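Local coordinates for pyridine synthase TbtD (Thermobispora bispora, PDB 5WA4), which catalyses the formal [4+2] aza-cycloaddition that builds the central pyridine ring of the thiopeptide antibiotic thiomuracin, and binds the N-terminal leader of what is probably its peptide substrate, at residues 142-147 with 321-326; 47-50 with 56-59; 183-188 with 348-353. All coordinates share one frame; numbering follows the deposited sequence.

Contact 1: 142-147 with 321-326; sequences DFYADT and TYLHLT
The phenol end of Y144 overlaps the side chain of L323. Its OH lies 3.3 Å from L323 CB, and the L323 methyl CD1 also comes near this oxygen. The two side chains cross at about a right angle. The CB of Y144 does not aim at 321-326. Y144 CG sits beside the backbone N, anti to the carbonyl carbon (chi1 -84°), and this carries the OH across to the other helix. A water ties the same oxygen to the backbone: it lies 3.0 Å from Y144 OH and donates to L323 O at 2.9 Å.

This is a helix-helix crossing deep in the chain, between helices 135-159 and 307-328. The segment axes approach to 11.2 Å at a crossing angle of -57°. At that separation the gap is spanned mainly by the side chains of F143, Y144, L323 and H324, and no direct hydrogen bond crosses it.

F143, one residue earlier than Y144, turns its ring edge to H324, with CZ 4.3 Å from H324 CB. One face of the F143 ring carries T147 OG1, offset toward the rim. That hydroxyl donates to F143 O over 2.6 Å, which satisfies it inside its own helix. H324 holds its ring anti to the backbone N (chi1 -178°), with CE1 3.8 Å from T147 O. W249 of helix 244-265 stacks on the H324 ring and also touches T147. R327 and T148 both hydrogen-bond to Y144 O.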
loop_
_atom_site.group_PDB
_atom_site.type_symbol
_atom_site.label_atom_id
_atom_site.label_comp_id
_atom_site.label_asym_id
_atom_site.label_seq_id
_atom_site.Cartn_x
_atom_site.Cartn_y
_atom_site.Cartn_z
ATOM N N ASP E 142 -31.472 4.858 23.757
ATOM C CA ASP E 142 -32.176 6.056 24.202
ATOM C C ASP E 142 -32.632 6.850 22.996
ATOM O O ASP E 142 -33.786 7.300 22.922
ATOM C CB ASP E 142 -31.297 6.943 25.091
ATOM C CG ASP E 142 -31.208 6.455 26.541
ATOM O OD1 ASP E 142 -31.689 5.337 26.857
ATOM O OD2 ASP E 142 -30.614 7.204 27.359
ATOM N N PHE E 143 -31.714 7.022 22.049
ATOM C CA PHE E 143 -32.035 7.771 20.843
ATOM C C PHE E 143 -33.221 7.160 20.084
ATOM O O PHE E 143 -34.088 7.882 19.612
ATOM C CB PHE E 143 -30.828 7.864 19.903
ATOM C CG PHE E 143 -31.189 8.344 18.531
ATOM C CD1 PHE E 143 -31.366 9.700 18.286
ATOM C CD2 PHE E 143 -31.411 7.429 17.490
ATOM C CE1 PHE E 143 -31.733 10.158 17.024
ATOM C CE2 PHE E 143 -31.781 7.866 16.229
ATOM C CZ PHE E 143 -31.944 9.243 15.990
ATOM N N TYR E 144 -33.239 5.842 19.950
ATOM C CA TYR E 144 -34.260 5.203 19.151
ATOM C C TYR E 144 -35.605 5.423 19.830
ATOM O O TYR E 144 -36.585 5.814 19.181
ATOM C CB TYR E 144 -33.953 3.705 18.935
ATOM C CG TYR E 144 -33.003 3.444 17.774
ATOM C CD1 TYR E 144 -33.171 4.099 16.572
ATOM C CD2 TYR E 144 -31.934 2.553 17.879
ATOM C CE1 TYR E 144 -32.321 3.872 15.504
ATOM C CE2 TYR E 144 -31.073 2.329 16.811
ATOM C CZ TYR E 144 -31.277 2.996 15.620
ATOM O OH TYR E 144 -30.446 2.815 14.519
ATOM N N ALA E 145 -35.632 5.208 21.140
ATOM C CA ALA E 145 -36.835 5.432 21.932
ATOM C C ALA E 145 -37.328 6.881 21.827
ATOM O O ALA E 145 -38.503 7.144 21.606
ATOM C CB ALA E 145 -36.573 5.069 23.387
ATOM N N ASP E 146 -36.423 7.831 21.982
ATOM C CA ASP E 146 -36.841 9.215 22.011
ATOM C C ASP E 146 -37.379 9.664 20.649
ATOM O O ASP E 146 -38.168 10.610 20.582
ATOM C CB ASP E 146 -35.681 10.110 22.463
ATOM C CG ASP E 146 -35.206 9.774 23.864
ATOM O OD1 ASP E 146 -35.994 9.182 24.639
ATOM O OD2 ASP E 146 -34.042 10.097 24.198
ATOM N N THR E 147 -36.970 8.979 19.578
ATOM C CA THR E 147 -37.338 9.383 18.218
ATOM C C THR E 147 -38.495 8.574 17.601
ATOM O O THR E 147 -38.903 8.831 16.459
ATOM C CB THR E 147 -36.137 9.303 17.250
ATOM O OG1 THR E 147 -35.439 8.069 17.442
ATOM C CG2 THR E 147 -35.189 10.454 17.482
ATOM N N THR E 321 -29.120 10.396 12.663
ATOM C CA THR E 321 -30.128 10.787 11.701
ATOM C C THR E 321 -30.218 9.759 10.570
ATOM O O THR E 321 -31.319 9.268 10.246
ATOM C CB THR E 321 -29.846 12.160 11.106
ATOM O OG1 THR E 321 -29.991 13.152 12.123
ATOM C CG2 THR E 321 -30.818 12.455 9.979
ATOM N N TYR E 322 -29.068 9.432 9.981
ATOM C CA TYR E 322 -29.043 8.444 8.915
ATOM C C TYR E 322 -29.682 7.163 9.424
ATOM O O TYR E 322 -30.435 6.541 8.702
ATOM C CB TYR E 322 -27.620 8.173 8.422
ATOM C CG TYR E 322 -26.919 9.360 7.783
ATOM C CD1 TYR E 322 -27.643 10.424 7.243
ATOM C CD2 TYR E 322 -25.530 9.410 7.714
ATOM C CE1 TYR E 322 -26.997 11.504 6.660
ATOM C CE2 TYR E 322 -24.874 10.468 7.128
ATOM C CZ TYR E 322 -25.601 11.520 6.604
ATOM O OH TYR E 322 -24.930 12.599 6.041
ATOM N N LEU E 323 -29.419 6.790 10.676
ATOM C CA LEU E 323 -29.943 5.535 11.215
ATOM C C LEU E 323 -31.478 5.583 11.373
ATOM O O LEU E 323 -32.163 4.542 11.279
ATOM C CB LEU E 323 -29.273 5.195 12.553
ATOM C CG LEU E 323 -27.866 4.573 12.635
ATOM C CD1 LEU E 323 -27.467 4.432 14.075
ATOM C CD2 LEU E 323 -27.799 3.201 11.987
ATOM N N HIS E 324 -32.000 6.793 11.590
ATOM C CA HIS E 324 -33.436 7.058 11.656
ATOM C C HIS E 324 -34.054 6.830 10.277
ATOM O O HIS E 324 -34.999 6.070 10.135
ATOM C CB HIS E 324 -33.669 8.494 12.125
ATOM C CG HIS E 324 -35.113 8.897 12.275
ATOM N ND1 HIS E 324 -36.013 8.200 13.061
ATOM C CD2 HIS E 324 -35.797 9.962 11.779
ATOM C CE1 HIS E 324 -37.183 8.815 13.036
ATOM N NE2 HIS E 324 -37.077 9.891 12.272
ATOM N N LEU E 325 -33.504 7.497 9.261
ATOM C CA LEU E 325 -33.993 7.384 7.895
ATOM C C LEU E 325 -34.036 5.911 7.448
ATOM O O LEU E 325 -34.993 5.495 6.810
ATOM C CB LEU E 325 -33.132 8.208 6.930
ATOM C CG LEU E 325 -32.911 9.669 7.308
ATOM C CD1 LEU E 325 -31.987 10.385 6.339
ATOM C CD2 LEU E 325 -34.217 10.423 7.462
ATOM N N THR E 326 -33.030 5.115 7.792
ATOM C CA THR E 326 -33.113 3.685 7.497
ATOM C C THR E 326 -34.320 3.070 8.230
ATOM O O THR E 326 -34.951 2.129 7.740
ATOM C CB THR E 326 -31.789 2.929 7.862
ATOM O OG1 THR E 326 -30.849 3.074 6.792
ATOM C CG2 THR E 326 -32.028 1.425 8.101
HETATM O O HOH W 1 -31.928 1.805 12.104
#

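Contact 2: 47-50 with 56-59; sequences LRHW and LRIY
R57 packs against H49 from CD outward. Its CB lies 3.7 Å from L47 O, beside the backbone of the partner strand. The chain then bends at chi2 and chi3 (110° and 90°), and CD comes within 4.1 Å of H49 CB. NE closes on the same CB at 3.8 Å. CZ lies over H49 CG, NH1 lies near H49 ND1, and NH2 reaches H49 CD2, also at 3.8 Å. The guanidinium thus lies flat on the imidazole, centres 4.2 Å apart and planes 8° apart. W50 CD1 sits over the opposite face of the H49 ring.

The strands form the antiparallel hairpin 44-49/55-62. L47 and R57 are a hydrogen-bonded pair: L47 N donates to R57 O, and R57 N to L47 O at 2.6 Å. R48 and L56 are the adjoining non-hydrogen-bonded pair. Their side chains run side by side on the sheet face turned to helix 22-35, and R48 ends in a salt bridge with D23. On the face shared with R57, L47 CD1 packs 3.5 Å from Y59 CE2.

E108 is a weak partner of H49 NE2, and E110 makes a long, weak ion pair with R57 NH2. R51 N donates to H49 ND1, which helps fix the ring, so a proton there would cost this bond. The stacked arginine would probably disfavour the charge further, though E108 and E110 may offset this.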
loop_
_atom_site.group_PDB
_atom_site.type_symbol
_atom_site.label_atom_id
_atom_site.label_comp_id
_atom_site.label_asym_id
_atom_site.label_seq_id
_atom_site.Cartn_x
_atom_site.Cartn_y
_atom_site.Cartn_z
ATOM N N LEU E 47 -36.634 -1.927 15.396
ATOM C CA LEU E 47 -35.744 -1.811 14.248
ATOM C C LEU E 47 -36.114 -2.784 13.109
ATOM O O LEU E 47 -36.624 -3.899 13.360
ATOM C CB LEU E 47 -34.301 -2.077 14.677
ATOM C CG LEU E 47 -33.676 -1.181 15.745
ATOM C CD1 LEU E 47 -32.411 -1.825 16.274
ATOM C CD2 LEU E 47 -33.405 0.215 15.203
ATOM N N ARG E 48 -35.833 -2.380 11.868
ATOM C CA ARG E 48 -35.897 -3.318 10.747
ATOM C C ARG E 48 -34.575 -4.032 10.563
ATOM O O ARG E 48 -33.518 -3.446 10.790
ATOM C CB ARG E 48 -36.249 -2.609 9.447
ATOM C CG ARG E 48 -37.339 -1.613 9.583
ATOM C CD ARG E 48 -37.436 -0.794 8.353
ATOM N NE ARG E 48 -38.477 0.218 8.485
ATOM C CZ ARG E 48 -39.326 0.548 7.516
ATOM N NH1 ARG E 48 -39.283 -0.101 6.368
ATOM N NH2 ARG E 48 -40.231 1.509 7.696
ATOM N N HIS E 49 -34.638 -5.282 10.130
ATOM C CA HIS E 49 -33.457 -6.040 9.743
ATOM C C HIS E 49 -33.796 -7.145 8.705
ATOM O O HIS E 49 -34.945 -7.589 8.607
ATOM C CB HIS E 49 -32.794 -6.678 10.967
ATOM C CG HIS E 49 -31.360 -7.041 10.745
ATOM N ND1 HIS E 49 -30.967 -8.290 10.313
ATOM C CD2 HIS E 49 -30.225 -6.311 10.871
ATOM C CE1 HIS E 49 -29.649 -8.316 10.191
ATOM N NE2 HIS E 49 -29.175 -7.129 10.526
ATOM N N TRP E 50 -32.758 -7.599 7.993
ATOM C CA TRP E 50 -32.836 -8.513 6.863
ATOM C C TRP E 50 -32.675 -9.994 7.168
ATOM O O TRP E 50 -33.085 -10.838 6.372
ATOM C CB TRP E 50 -31.767 -8.145 5.830
ATOM C CG TRP E 50 -30.364 -8.041 6.378
ATOM C CD1 TRP E 50 -29.755 -6.915 6.839
ATOM C CD2 TRP E 50 -29.393 -9.106 6.520
ATOM N NE1 TRP E 50 -28.481 -7.196 7.258
ATOM C CE2 TRP E 50 -28.229 -8.522 7.079
ATOM C CE3 TRP E 50 -29.400 -10.475 6.234
ATOM C CZ2 TRP E 50 -27.079 -9.275 7.358
ATOM C CZ3 TRP E 50 -28.252 -11.217 6.510
ATOM C CH2 TRP E 50 -27.107 -10.611 7.066
ATOM N N LEU E 56 -39.011 -7.293 11.877
ATOM C CA LEU E 56 -38.911 -6.220 12.843
ATOM C C LEU E 56 -38.331 -6.773 14.107
ATOM O O LEU E 56 -38.633 -7.902 14.495
ATOM C CB LEU E 56 -40.266 -5.572 13.132
ATOM C CG LEU E 56 -40.733 -4.554 12.098
ATOM C CD1 LEU E 56 -41.774 -3.590 12.680
ATOM C CD2 LEU E 56 -39.518 -3.808 11.542
ATOM N N ARG E 57 -37.478 -5.971 14.736
ATOM C CA ARG E 57 -36.923 -6.306 16.035
ATOM C C ARG E 57 -37.542 -5.360 17.037
ATOM O O ARG E 57 -37.386 -4.137 16.907
ATOM C CB ARG E 57 -35.393 -6.208 16.017
ATOM C CG ARG E 57 -34.709 -7.555 16.024
ATOM C CD ARG E 57 -34.019 -7.900 14.719
ATOM N NE ARG E 57 -32.626 -7.467 14.653
ATOM C CZ ARG E 57 -31.578 -8.253 14.386
ATOM N NH1 ARG E 57 -31.719 -9.557 14.184
ATOM N NH2 ARG E 57 -30.366 -7.727 14.357
ATOM N N ILE E 58 -38.285 -5.902 18.005
ATOM C CA ILE E 58 -38.854 -5.049 19.057
ATOM C C ILE E 58 -38.054 -5.134 20.376
ATOM O O ILE E 58 -37.758 -6.224 20.892
ATOM C CB ILE E 58 -40.341 -5.388 19.338
ATOM C CG1 ILE E 58 -41.206 -5.028 18.126
ATOM C CG2 ILE E 58 -40.853 -4.612 20.554
ATOM C CD1 ILE E 58 -42.506 -5.756 18.094
ATOM N N TYR E 59 -37.702 -3.967 20.904
ATOM C CA TYR E 59 -37.006 -3.895 22.179
ATOM C C TYR E 59 -37.874 -3.167 23.192
ATOM O O TYR E 59 -38.295 -2.046 22.940
ATOM C CB TYR E 59 -35.666 -3.174 22.020
ATOM C CG TYR E 59 -34.735 -3.806 21.002
ATOM C CD1 TYR E 59 -33.920 -4.876 21.345
ATOM C CD2 TYR E 59 -34.691 -3.338 19.692
ATOM C CE1 TYR E 59 -33.072 -5.450 20.409
ATOM C CE2 TYR E 59 -33.855 -3.902 18.755
ATOM C CZ TYR E 59 -33.045 -4.955 19.113
ATOM O OH TYR E 59 -32.210 -5.512 18.168
#

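Contact 3: 183-188 with 348-353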
loop_
_atom_site.group_PDB
_atom_site.type_symbol
_atom_site.label_atom_id
_atom_site.label_comp_id
_atom_site.label_asym_id
_atom_site.label_seq_id
_atom_site.Cartn_x
_atom_site.Cartn_y
_atom_site.Cartn_z
ATOM N N GLY E 183 -22.941 25.656 11.092
ATOM C CA GLY E 183 -24.150 25.494 10.306
ATOM C C GLY E 183 -23.793 25.024 8.902
ATOM O O GLY E 183 -22.626 24.658 8.647
ATOM N N LEU E 184 -24.779 25.047 7.996
ATOM C CA LEU E 184 -24.617 24.507 6.636
ATOM C C LEU E 184 -23.417 25.023 5.828
ATOM O O LEU E 184 -22.801 24.236 5.120
ATOM C CB LEU E 184 -25.890 24.738 5.820
ATOM C CG LEU E 184 -26.899 23.624 6.067
ATOM C CD1 LEU E 184 -28.304 24.091 5.748
ATOM C CD2 LEU E 184 -26.515 22.395 5.283
ATOM N N PRO E 185 -23.081 26.330 5.917
ATOM C CA PRO E 185 -21.902 26.812 5.180
ATOM C C PRO E 185 -20.637 25.987 5.406
ATOM O O PRO E 185 -19.829 25.843 4.485
ATOM C CB PRO E 185 -21.713 28.225 5.733
ATOM C CG PRO E 185 -23.084 28.672 6.034
ATOM C CD PRO E 185 -23.823 27.453 6.523
ATOM N N VAL E 186 -20.485 25.461 6.618
ATOM C CA VAL E 186 -19.368 24.617 6.982
ATOM C C VAL E 186 -19.729 23.149 6.857
ATOM O O VAL E 186 -18.921 22.341 6.377
ATOM C CB VAL E 186 -18.910 24.907 8.438
ATOM C CG1 VAL E 186 -18.196 23.718 9.047
ATOM C CG2 VAL E 186 -18.043 26.156 8.489
ATOM N N ALA E 187 -20.946 22.808 7.284
ATOM C CA ALA E 187 -21.344 21.398 7.444
ATOM C C ALA E 187 -21.789 20.715 6.159
ATOM O O ALA E 187 -21.870 19.487 6.113
ATOM C CB ALA E 187 -22.452 21.269 8.476
ATOM N N ARG E 188 -22.094 21.497 5.126
ATOM C CA ARG E 188 -22.513 20.916 3.855
ATOM C C ARG E 188 -21.445 19.961 3.369
ATOM O O ARG E 188 -21.756 18.961 2.735
ATOM C CB ARG E 188 -22.779 21.996 2.812
ATOM C CG ARG E 188 -21.561 22.816 2.453
ATOM C CD ARG E 188 -21.970 24.149 1.871
ATOM N NE ARG E 188 -20.789 24.949 1.600
ATOM C CZ ARG E 188 -20.173 25.000 0.427
ATOM N NH1 ARG E 188 -20.640 24.316 -0.607
ATOM N NH2 ARG E 188 -19.095 25.750 0.287
ATOM N N ASP E 348 -25.138 26.247 -3.574
ATOM C CA ASP E 348 -25.720 27.367 -4.293
ATOM C C ASP E 348 -26.027 28.500 -3.340
ATOM O O ASP E 348 -25.511 29.604 -3.499
ATOM C CB ASP E 348 -26.979 26.937 -5.037
ATOM C CG ASP E 348 -26.708 26.669 -6.500
ATOM O OD1 ASP E 348 -25.855 27.392 -7.073
ATOM O OD2 ASP E 348 -27.317 25.723 -7.063
ATOM N N VAL E 349 -26.843 28.201 -2.332
ATOM C CA VAL E 349 -27.355 29.208 -1.412
ATOM C C VAL E 349 -26.256 29.964 -0.703
ATOM O O VAL E 349 -26.329 31.181 -0.593
ATOM C CB VAL E 349 -28.264 28.598 -0.348
ATOM C CG1 VAL E 349 -28.745 29.687 0.598
ATOM C CG2 VAL E 349 -29.435 27.866 -1.008
ATOM N N TYR E 350 -25.235 29.239 -0.248
ATOM C CA TYR E 350 -24.178 29.817 0.583
ATOM C C TYR E 350 -22.957 30.246 -0.237
ATOM O O TYR E 350 -22.009 30.834 0.292
ATOM C CB TYR E 350 -23.787 28.836 1.702
ATOM C CG TYR E 350 -24.947 28.626 2.654
ATOM C CD1 TYR E 350 -25.322 29.619 3.550
ATOM C CD2 TYR E 350 -25.707 27.461 2.620
ATOM C CE1 TYR E 350 -26.407 29.450 4.401
ATOM C CE2 TYR E 350 -26.794 27.279 3.474
ATOM C CZ TYR E 350 -27.137 28.278 4.365
ATOM O OH TYR E 350 -28.221 28.105 5.212
ATOM N N GLY E 351 -23.005 29.986 -1.537
ATOM C CA GLY E 351 -21.981 30.478 -2.437
ATOM C C GLY E 351 -22.340 31.852 -2.971
ATOM O O GLY E 351 -21.457 32.691 -3.149
ATOM N N ILE E 352 -23.633 32.090 -3.205
ATOM C CA ILE E 352 -24.111 33.336 -3.828
ATOM C C ILE E 352 -24.009 34.544 -2.870
ATOM O O ILE E 352 -23.766 35.675 -3.305
ATOM C CB ILE E 352 -25.566 33.160 -4.362
ATOM C CG1 ILE E 352 -25.561 32.323 -5.648
ATOM C CG2 ILE E 352 -26.210 34.492 -4.666
ATOM C CD1 ILE E 352 -26.944 31.964 -6.169
ATOM N N ALA E 353 -24.153 34.301 -1.570
ATOM C CA ALA E 353 -23.798 35.310 -0.570
ATOM C C ALA E 353 -22.316 35.691 -0.675
ATOM O O ALA E 353 -21.422 34.856 -0.479
ATOM C CB ALA E 353 -24.119 34.808 0.826
#
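Y350 lays its ring against the first turn of helix 184-201, where L184 and P185 receive it. P185 comes over one face. Its CD stands 3.9 Å from the ring centroid and 10° off the ring normal, a CH-pi contact. CG of the same pyrrolidine is shifted toward one side of the ring and lies 3.5 Å from Y350 CD1. L184 meets the CE2 flank of the ring obliquely, from the same side of its plane as P185. Its CB is 3.6 Å from Y350 CE2, and its CD1 lies 4.1 Å from Y350 OH. Proline and leucine are neighbours in sequence, so together they span the ring from CD1 to the OH.

V349 CG1 lies over the opposite face of the Y350 ring, 4.1 Å above its plane. The tyrosine is thus held between its own neighbour and P185. Its CG sits beside the backbone N (chi1 -65°), which directs the ring toward helix 184-201. No hydrogen bond crosses between the segments.

Behind these residues lies the helix start. G183 is the N-cap residue, and its O accepts from both V186 N and A187 N. Its phi of 70° suits a glycine. H177 ND1 bonds to L184 N, fixing this end from helix 164-178. R188 folds back within its own helix. Its NE donates to P185 O over 3.2 Å, from above the carbonyl plane, and NH2 forms a salt bridge with D214 of the second subunit. D348 likewise pairs with R220 of that subunit.

The contact joins the beginning of helix 184-201 to the last turn of helix 332-352. Helix 164-178 touches both L184 and Y350, and helix 220-235 packs on V349 and D348.

In the fold
Contacts 1 and 2 adjoin, with centres 13 Å apart. Y144 CZ packs 3.5 Å from L47 CD2, so helix 135-159 lies directly against the hairpin strand 44-49. T326 O also approaches R48 CD at 3.9 Å, which brings helix 307-328 to the same strand. Contact 3 is remote. Its centre is 26 Å from that of contact 1 and 37 Å from that of contact 2, on the opposite side of the chain's centre from contact 2. Helices 307-328 and 332-352 follow each other in the chain and connect contact 1 to contact 3. Of the three, contact 3 alone is touched by another subunit.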